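Local coordinates for protein siroheme decarboxylase (Hydrogenobacter thermophilus, PDB 4CH7) that catalyses the decarboxylation of siroheme to 12,18-didecarboxysiroheme, releasing two molecules of carbon dioxide, in the biosynthesis of heme d1, at residues Asp6-Ile11 against Leu38-Lys43; Asp15-Lys20 against Ser24-Glu29; Lys173-Ile178 against Leu205-Ala210. All coordinates share one frame; numbering follows the deposited sequence.

Contacts 1 and 2 belong to the first helix-turn-helix domain of the chain, and contact 3 to the second. Contact 2 is nested inside the loop that contact 1 closes. Their centres lie about 13 Å apart, and they touch where Ile11 CD1 meets Leu26 CD2 at 3.8 Å. Contact 2 also reaches the other domain: Leu18 CD1 lies 3.7 Å from Ser209 N. Contacts 1 and 3 do not touch; their nearest atoms are about 15 Å apart. They nevertheless repeat one pattern, an isoleucine of the first helix against two successive residues of the third. All three contacts lie away from His93, the inferred active-site residue.

Contact 1: residues Asp6-Ile11 against Leu38-Lys43; sequences DKILKI and LKTIEK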
loop_
_atom_site.group_PDB
_atom_site.type_symbol
_atom_site.label_atom_id
_atom_site.label_comp_id
_atom_site.label_asym_id
_atom_site.label_seq_id
_atom_site.Cartn_x
_atom_site.Cartn_y
_atom_site.Cartn_z
ATOM N N ASP A 6 21.750 -16.729 -0.290
ATOM C CA ASP A 6 20.468 -17.231 0.189
ATOM C C ASP A 6 20.189 -16.821 1.636
ATOM O O ASP A 6 19.073 -16.425 1.969
ATOM C CB ASP A 6 20.417 -18.756 0.057
ATOM C CG ASP A 6 20.265 -19.215 -1.382
ATOM O OD1 ASP A 6 21.277 -19.262 -2.113
ATOM O OD2 ASP A 6 19.125 -19.536 -1.779
ATOM N N LYS A 7 21.205 -16.919 2.492
ATOM C CA LYS A 7 21.068 -16.551 3.903
ATOM C C LYS A 7 20.836 -15.054 4.101
ATOM O O LYS A 7 20.023 -14.647 4.927
ATOM C CB LYS A 7 22.302 -16.984 4.698
ATOM C CG LYS A 7 22.183 -18.345 5.357
ATOM C CD LYS A 7 23.433 -18.658 6.158
ATOM C CE LYS A 7 24.672 -18.601 5.283
ATOM N NZ LYS A 7 25.915 -18.857 6.059
ATOM N N ILE A 8 21.568 -14.244 3.343
ATOM C CA ILE A 8 21.459 -12.792 3.422
ATOM C C ILE A 8 20.115 -12.315 2.887
ATOM O O ILE A 8 19.426 -11.525 3.535
ATOM C CB ILE A 8 22.577 -12.114 2.622
ATOM C CG1 ILE A 8 23.932 -12.355 3.278
ATOM C CG2 ILE A 8 22.329 -10.628 2.509
ATOM C CD1 ILE A 8 25.095 -11.855 2.456
ATOM N N LEU A 9 19.765 -12.785 1.692
ATOM C CA LEU A 9 18.485 -12.471 1.066
ATOM C C LEU A 9 17.328 -12.803 2.001
ATOM O O LEU A 9 16.386 -12.024 2.143
ATOM C CB LEU A 9 18.332 -13.254 -0.240
ATOM C CG LEU A 9 16.943 -13.209 -0.875
ATOM C CD1 LEU A 9 16.618 -11.797 -1.326
ATOM C CD2 LEU A 9 16.821 -14.193 -2.027
ATOM N N LYS A 10 17.418 -13.963 2.642
ATOM C CA LYS A 10 16.403 -14.418 3.584
ATOM C C LYS A 10 16.308 -13.522 4.821
ATOM O O LYS A 10 15.211 -13.219 5.294
ATOM C CB LYS A 10 16.698 -15.862 4.008
ATOM C CG LYS A 10 15.776 -16.403 5.091
ATOM C CD LYS A 10 16.249 -17.752 5.610
ATOM C CE LYS A 10 15.276 -18.324 6.629
ATOM N NZ LYS A 10 15.091 -17.429 7.804
ATOM N N ILE A 11 17.457 -13.092 5.337
ATOM C CA ILE A 11 17.507 -12.395 6.624
ATOM C C ILE A 11 17.121 -10.913 6.556
ATOM O O ILE A 11 16.642 -10.351 7.540
ATOM C CB ILE A 11 18.895 -12.566 7.312
ATOM C CG1 ILE A 11 18.786 -12.343 8.823
ATOM C CG2 ILE A 11 19.938 -11.643 6.697
ATOM C CD1 ILE A 11 20.082 -12.582 9.581
ATOM N N LEU A 38 27.197 -5.862 4.078
ATOM C CA LEU A 38 26.725 -4.586 3.545
ATOM C C LEU A 38 26.824 -4.486 2.022
ATOM O O LEU A 38 25.823 -4.240 1.347
ATOM C CB LEU A 38 27.480 -3.424 4.195
ATOM C CG LEU A 38 27.002 -3.008 5.585
ATOM C CD1 LEU A 38 27.782 -1.811 6.095
ATOM C CD2 LEU A 38 25.519 -2.707 5.556
ATOM N N LYS A 39 28.030 -4.672 1.489
ATOM C CA LYS A 39 28.257 -4.575 0.048
ATOM C C LYS A 39 27.402 -5.575 -0.729
ATOM O O LYS A 39 26.940 -5.281 -1.834
ATOM C CB LYS A 39 29.743 -4.752 -0.285
ATOM C CG LYS A 39 30.047 -4.718 -1.778
ATOM C CD LYS A 39 31.537 -4.744 -2.064
ATOM C CE LYS A 39 31.803 -5.041 -3.531
ATOM N NZ LYS A 39 31.342 -6.405 -3.911
ATOM N N THR A 40 27.177 -6.746 -0.140
ATOM C CA THR A 40 26.300 -7.743 -0.743
ATOM C C THR A 40 24.855 -7.233 -0.863
ATOM O O THR A 40 24.249 -7.354 -1.928
ATOM C CB THR A 40 26.348 -9.092 0.008
ATOM O OG1 THR A 40 27.669 -9.646 -0.084
ATOM C CG2 THR A 40 25.362 -10.072 -0.603
ATOM N N ILE A 41 24.320 -6.655 0.216
ATOM C CA ILE A 41 22.967 -6.084 0.213
ATOM C C ILE A 41 22.771 -5.140 -0.964
ATOM O O ILE A 41 21.742 -5.180 -1.643
ATOM C CB ILE A 41 22.661 -5.252 1.480
ATOM C CG1 ILE A 41 23.070 -5.990 2.752
ATOM C CG2 ILE A 41 21.177 -4.884 1.526
ATOM C CD1 ILE A 41 22.235 -7.193 3.045
ATOM N N GLU A 42 23.765 -4.281 -1.180
ATOM C CA GLU A 42 23.736 -3.313 -2.265
ATOM C C GLU A 42 23.522 -4.016 -3.599
ATOM O O GLU A 42 22.680 -3.603 -4.389
ATOM C CB GLU A 42 25.041 -2.516 -2.302
ATOM C CG GLU A 42 25.420 -1.861 -0.979
ATOM C CD GLU A 42 26.676 -1.018 -1.091
ATOM O OE1 GLU A 42 27.433 -1.203 -2.067
ATOM O OE2 GLU A 42 26.904 -0.170 -0.203
ATOM N N LYS A 43 24.290 -5.079 -3.834
ATOM C CA LYS A 43 24.154 -5.887 -5.041
ATOM C C LYS A 43 22.718 -6.344 -5.244
ATOM O O LYS A 43 22.176 -6.241 -6.342
ATOM C CB LYS A 43 25.065 -7.113 -4.976
ATOM C CG LYS A 43 26.522 -6.854 -5.316
ATOM C CD LYS A 43 27.301 -8.160 -5.324
ATOM C CE LYS A 43 28.753 -7.949 -5.715
ATOM N NZ LYS A 43 29.545 -9.203 -5.570
#
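This contact joins the first and third helices of the N-terminal helix-turn-helix domain. Ile8 on helix 4-11 meets Thr40 and Ile41 on helix 34-47. The backbones are closest at Ile8 and Ile41, whose CA atoms are 7.6 Å apart. The contact is wholly apolar and small, with 126 Å² buried over both sides.

Ile8 points toward helix 34-47 and divides its two branches between the two partners. Its longer branch is extended (chi2 173°), which carries CD1 to Thr40 CG2 at 3.6 Å. Thr40 CB lies a little farther from the same methyl. Thr40 offers its methyl to this contact because CG2 stands anti to the backbone N. Its hydroxyl OG1 is instead hydrogen-bonded to the carbonyl of Lys36, one turn earlier in the same helix. The polar atom is thus satisfied within its own helix while the methyl serves the interface.

Ile41 starts off to one side of helix 4-11. A bend in its longer branch (chi2 -69°) brings CD1 over to Ile8. Ile32 and Leu37 also pack on Ile8, and Ile12 packs on Ile41, so both isoleucines are buried in the small core of the domain. The tightest point is between Ile8 CG2 and Ile41 CD1, at 3.5 Å, slightly closer than usual for two methyl groups.

Contact 2: residues Asp15-Lys20 against Ser24-Glu29; sequences DIPLVK and SVLAQE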
loop_
_atom_site.group_PDB
_atom_site.type_symbol
_atom_site.label_atom_id
_atom_site.label_comp_id
_atom_site.label_asym_id
_atom_site.label_seq_id
_atom_site.Cartn_x
_atom_site.Cartn_y
_atom_site.Cartn_z
ATOM N N ASP A 15 12.250 -8.739 9.907
ATOM C CA ASP A 15 12.308 -7.441 10.569
ATOM C C ASP A 15 13.722 -7.169 11.076
ATOM O O ASP A 15 14.310 -7.993 11.775
ATOM C CB ASP A 15 11.308 -7.380 11.723
ATOM C CG ASP A 15 11.250 -6.011 12.375
ATOM O OD1 ASP A 15 11.658 -5.019 11.733
ATOM O OD2 ASP A 15 10.785 -5.925 13.531
ATOM N N ILE A 16 14.264 -6.017 10.698
ATOM C CA ILE A 16 15.619 -5.640 11.074
ATOM C C ILE A 16 15.611 -4.941 12.429
ATOM O O ILE A 16 14.897 -3.954 12.614
ATOM C CB ILE A 16 16.252 -4.751 9.992
ATOM C CG1 ILE A 16 16.345 -5.530 8.682
ATOM C CG2 ILE A 16 17.628 -4.264 10.409
ATOM C CD1 ILE A 16 17.050 -4.789 7.590
ATOM N N PRO A 17 16.407 -5.459 13.384
ATOM C CA PRO A 17 16.355 -5.015 14.785
ATOM C C PRO A 17 16.610 -3.525 14.978
ATOM O O PRO A 17 17.471 -2.945 14.314
ATOM C CB PRO A 17 17.470 -5.830 15.457
ATOM C CG PRO A 17 18.372 -6.270 14.340
ATOM C CD PRO A 17 17.453 -6.477 13.170
ATOM N N LEU A 18 15.855 -2.919 15.889
ATOM C CA LEU A 18 16.044 -1.518 16.233
ATOM C C LEU A 18 17.193 -1.371 17.221
ATOM O O LEU A 18 16.982 -1.206 18.422
ATOM C CB LEU A 18 14.755 -0.933 16.809
ATOM C CG LEU A 18 13.567 -0.922 15.848
ATOM C CD1 LEU A 18 12.286 -0.565 16.574
ATOM C CD2 LEU A 18 13.824 0.052 14.722
ATOM N N VAL A 19 18.412 -1.458 16.700
ATOM C CA VAL A 19 19.614 -1.252 17.493
ATOM C C VAL A 19 20.501 -0.285 16.723
ATOM O O VAL A 19 20.184 0.073 15.588
ATOM C CB VAL A 19 20.362 -2.574 17.746
ATOM C CG1 VAL A 19 19.453 -3.579 18.427
ATOM C CG2 VAL A 19 20.879 -3.149 16.445
ATOM N N LYS A 20 21.604 0.142 17.331
ATOM C CA LYS A 20 22.488 1.103 16.683
ATOM C C LYS A 20 23.216 0.488 15.491
ATOM O O LYS A 20 23.440 1.157 14.483
ATOM C CB LYS A 20 23.493 1.672 17.681
ATOM C CG LYS A 20 22.849 2.444 18.824
ATOM C CD LYS A 20 23.899 3.018 19.758
ATOM C CE LYS A 20 23.250 3.748 20.922
ATOM N NZ LYS A 20 24.263 4.252 21.888
ATOM N N SER A 24 25.491 -5.290 12.005
ATOM C CA SER A 24 26.475 -6.024 12.791
ATOM C C SER A 24 25.810 -7.282 13.347
ATOM O O SER A 24 26.389 -8.371 13.332
ATOM C CB SER A 24 27.008 -5.148 13.927
ATOM O OG SER A 24 28.171 -5.703 14.509
ATOM N N VAL A 25 24.576 -7.115 13.819
ATOM C CA VAL A 25 23.780 -8.220 14.348
ATOM C C VAL A 25 23.439 -9.241 13.259
ATOM O O VAL A 25 23.596 -10.444 13.463
ATOM C CB VAL A 25 22.482 -7.710 15.002
ATOM C CG1 VAL A 25 21.621 -8.871 15.469
ATOM C CG2 VAL A 25 22.801 -6.787 16.164
ATOM N N LEU A 26 22.974 -8.755 12.109
ATOM C CA LEU A 26 22.671 -9.620 10.971
ATOM C C LEU A 26 23.921 -10.353 10.492
ATOM O O LEU A 26 23.864 -11.534 10.151
ATOM C CB LEU A 26 22.064 -8.818 9.816
ATOM C CG LEU A 26 20.732 -8.101 10.041
ATOM C CD1 LEU A 26 20.134 -7.636 8.722
ATOM C CD2 LEU A 26 19.756 -8.983 10.788
ATOM N N ALA A 27 25.046 -9.645 10.470
ATOM C CA ALA A 27 26.320 -10.230 10.062
ATOM C C ALA A 27 26.696 -11.400 10.960
ATOM O O ALA A 27 27.109 -12.455 10.475
ATOM C CB ALA A 27 27.413 -9.183 10.093
ATOM N N GLN A 28 26.572 -11.193 12.267
ATOM C CA GLN A 28 26.816 -12.247 13.242
ATOM C C GLN A 28 25.903 -13.440 12.993
ATOM O O GLN A 28 26.361 -14.582 12.970
ATOM C CB GLN A 28 26.609 -11.721 14.663
ATOM C CG GLN A 28 27.722 -10.799 15.159
ATOM C CD GLN A 28 29.056 -11.508 15.272
ATOM O OE1 GLN A 28 29.118 -12.680 15.637
ATOM N NE2 GLN A 28 30.133 -10.800 14.958
ATOM N N GLU A 29 24.614 -13.167 12.802
ATOM C CA GLU A 29 23.628 -14.219 12.558
ATOM C C GLU A 29 23.884 -14.981 11.254
ATOM O O GLU A 29 23.690 -16.198 11.190
ATOM C CB GLU A 29 22.208 -13.642 12.565
ATOM C CG GLU A 29 21.674 -13.305 13.956
ATOM C CD GLU A 29 20.370 -12.533 13.917
ATOM O OE1 GLU A 29 20.094 -11.885 12.887
ATOM O OE2 GLU A 29 19.627 -12.572 14.919
#
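The segment Asp15-Lys20 is an extended loop between helices 4-11 and 22-30, with an inverse gamma turn at Leu18, and it runs beside helix 22-30 with Ile16 CA 8.1 Å from Leu26 CA. Loop and helix both belong to the first helix-turn-helix domain, and the loop packs on the second helix of that domain. Within the turn, Val19 N makes a weak hydrogen bond to Pro17 O. The side chains of Ile16, Pro17 and Val19 meet Val25 and Leu26 through carbon atoms alone.

Pro17 faces both helix residues. Its ring carbon CD lies 4.2 Å from Leu26 CD2, and its CG faces Val25 CG1 at 4.3 Å. Leu26 also uses its other methyl, CD1, which approaches Ile16 CG1 at 4.3 Å. Each branch of Leu26 therefore has its own partner on the loop.

Val25 is forked in the same way. CG1 stands anti to the backbone N (chi1 176°) and goes to Pro17, while CG2 goes to Val19 CG2 at 4.1 Å. None of these approaches is tight. The apolar contact becomes less buried from Ile16 and Leu26 toward Val19 and Val25.

Leu26 also packs on helix 4-11 and on Leu37 of helix 34-47. The loop also meets helix 201-213 and strand 217-222: Ile16 shares backbone hydrogen bonds with Ile220, Asp15 forms a salt bridge with Lys212, and Leu18 packs on helix 201-213.

Contact 3: residues Lys173-Ile178 against Leu205-Ala210; sequences KRIVSI and LEKLSA
Ile175 reaches from helix 170-179 to Lys207 and Leu208 of helix 201-213. Its CG1 stands beside the backbone N (chi1 -72°), and the extended branch beyond it sends CD1 forward. CG2 takes the place anti to the backbone N and faces Leu208.

Ile175 CD1 rests against the aliphatic part of Lys207, 3.7 Å from its CD, with CB a little farther. The two side chains run nearly at right angles. Lys207 sets out toward Ile175, and its amino end then passes on beyond residues 173-178 to Glu171 near the start of the helix. The chain is extended as far as CE and then turns at chi4 (-65°). There NZ forms a salt bridge with Glu171. Lys207 thus joins the two helices twice, by its methylenes and by its charge.

Leu208 sets out to one side and comes back through its CD2 methyl, which meets Ile175 CG2 at 3.8 Å. Phe190 and Tyr57 also pack on Leu208. Behind the interface, Ser209 OG hydrogen-bonds to Leu205 O at 2.6 Å. That carbonyl also accepts the backbone bond from Ser209 N, on the opposite face of its plane.

Ile175 and Leu208 are buried in the core of this second helix-turn-helix domain, while Lys207 covers the side of the contact. An isoleucine of the first helix meets the third helix here, as in the first such domain.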
loop_
_atom_site.group_PDB
_atom_site.type_symbol
_atom_site.label_atom_id
_atom_site.label_comp_id
_atom_site.label_asym_id
_atom_site.label_seq_id
_atom_site.Cartn_x
_atom_site.Cartn_y
_atom_site.Cartn_z
ATOM N N LYS A 173 5.622 12.613 13.557
ATOM C CA LYS A 173 5.403 12.894 12.141
ATOM C C LYS A 173 6.729 13.140 11.430
ATOM O O LYS A 173 6.965 12.609 10.345
ATOM C CB LYS A 173 4.488 14.106 11.964
ATOM C CG LYS A 173 3.022 13.847 12.278
ATOM C CD LYS A 173 2.167 15.037 11.864
ATOM C CE LYS A 173 0.704 14.830 12.224
ATOM N NZ LYS A 173 -0.143 15.982 11.791
ATOM N N ARG A 174 7.586 13.951 12.047
ATOM C CA ARG A 174 8.918 14.225 11.510
ATOM C C ARG A 174 9.752 12.947 11.451
ATOM O O ARG A 174 10.464 12.705 10.475
ATOM C CB ARG A 174 9.646 15.266 12.364
ATOM C CG ARG A 174 9.044 16.661 12.325
ATOM C CD ARG A 174 9.998 17.682 12.940
ATOM N NE ARG A 174 10.415 17.313 14.290
ATOM C CZ ARG A 174 9.796 17.709 15.399
ATOM N NH1 ARG A 174 8.729 18.490 15.324
ATOM N NH2 ARG A 174 10.245 17.328 16.587
ATOM N N ILE A 175 9.662 12.141 12.506
ATOM C CA ILE A 175 10.343 10.848 12.566
ATOM C C ILE A 175 9.942 9.970 11.383
ATOM O O ILE A 175 10.798 9.494 10.638
ATOM C CB ILE A 175 10.039 10.109 13.888
ATOM C CG1 ILE A 175 10.763 10.773 15.059
ATOM C CG2 ILE A 175 10.447 8.648 13.793
ATOM C CD1 ILE A 175 10.483 10.121 16.402
ATOM N N VAL A 176 8.637 9.763 11.216
ATOM C CA VAL A 176 8.106 9.021 10.075
ATOM C C VAL A 176 8.535 9.663 8.757
ATOM O O VAL A 176 8.942 8.969 7.824
ATOM C CB VAL A 176 6.568 8.928 10.131
ATOM C CG1 VAL A 176 6.018 8.335 8.847
ATOM C CG2 VAL A 176 6.131 8.095 11.323
ATOM N N SER A 177 8.457 10.990 8.700
ATOM C CA SER A 177 8.798 11.751 7.499
ATOM C C SER A 177 10.199 11.455 6.960
ATOM O O SER A 177 10.370 11.200 5.766
ATOM C CB SER A 177 8.652 13.249 7.768
ATOM O OG SER A 177 9.151 14.011 6.685
ATOM N N ILE A 178 11.193 11.475 7.844
ATOM C CA ILE A 178 12.585 11.332 7.428
ATOM C C ILE A 178 13.097 9.887 7.415
ATOM O O ILE A 178 14.134 9.604 6.815
ATOM C CB ILE A 178 13.537 12.181 8.299
ATOM C CG1 ILE A 178 13.798 11.500 9.644
ATOM C CG2 ILE A 178 12.985 13.589 8.498
ATOM C CD1 ILE A 178 15.118 11.893 10.267
ATOM N N LEU A 205 15.767 5.475 18.656
ATOM C CA LEU A 205 15.437 4.054 18.735
ATOM C C LEU A 205 14.362 3.799 19.787
ATOM O O LEU A 205 13.505 2.928 19.624
ATOM C CB LEU A 205 16.693 3.237 19.045
ATOM C CG LEU A 205 17.730 3.196 17.924
ATOM C CD1 LEU A 205 19.013 2.533 18.389
ATOM C CD2 LEU A 205 17.160 2.471 16.724
ATOM N N GLU A 206 14.420 4.575 20.864
ATOM C CA GLU A 206 13.425 4.525 21.927
ATOM C C GLU A 206 12.035 4.821 21.367
ATOM O O GLU A 206 11.066 4.122 21.670
ATOM C CB GLU A 206 13.787 5.550 23.001
ATOM C CG GLU A 206 12.945 5.498 24.261
ATOM C CD GLU A 206 13.417 6.493 25.302
ATOM O OE1 GLU A 206 14.438 6.216 25.965
ATOM O OE2 GLU A 206 12.769 7.550 25.452
ATOM N N LYS A 207 11.955 5.855 20.536
ATOM C CA LYS A 207 10.695 6.270 19.931
ATOM C C LYS A 207 10.242 5.307 18.840
ATOM O O LYS A 207 9.049 5.048 18.689
ATOM C CB LYS A 207 10.825 7.685 19.373
ATOM C CG LYS A 207 11.065 8.727 20.449
ATOM C CD LYS A 207 11.627 10.009 19.872
ATOM C CE LYS A 207 12.007 10.957 20.988
ATOM N NZ LYS A 207 10.827 11.418 21.770
ATOM N N LEU A 208 11.196 4.785 18.076
ATOM C CA LEU A 208 10.891 3.814 17.033
ATOM C C LEU A 208 10.359 2.520 17.639
ATOM O O LEU A 208 9.431 1.911 17.107
ATOM C CB LEU A 208 12.125 3.545 16.174
ATOM C CG LEU A 208 12.529 4.698 15.259
ATOM C CD1 LEU A 208 13.768 4.354 14.459
ATOM C CD2 LEU A 208 11.381 5.051 14.335
ATOM N N SER A 209 10.945 2.113 18.761
ATOM C CA SER A 209 10.493 0.928 19.477
ATOM C C SER A 209 9.049 1.093 19.940
ATOM O O SER A 209 8.234 0.193 19.773
ATOM C CB SER A 209 11.406 0.648 20.671
ATOM O OG SER A 209 12.749 0.495 20.258
ATOM N N ALA A 210 8.740 2.255 20.509
ATOM C CA ALA A 210 7.395 2.544 21.001
ATOM C C ALA A 210 6.364 2.521 19.876
ATOM O O ALA A 210 5.250 2.030 20.058
ATOM C CB ALA A 210 7.373 3.884 21.715
#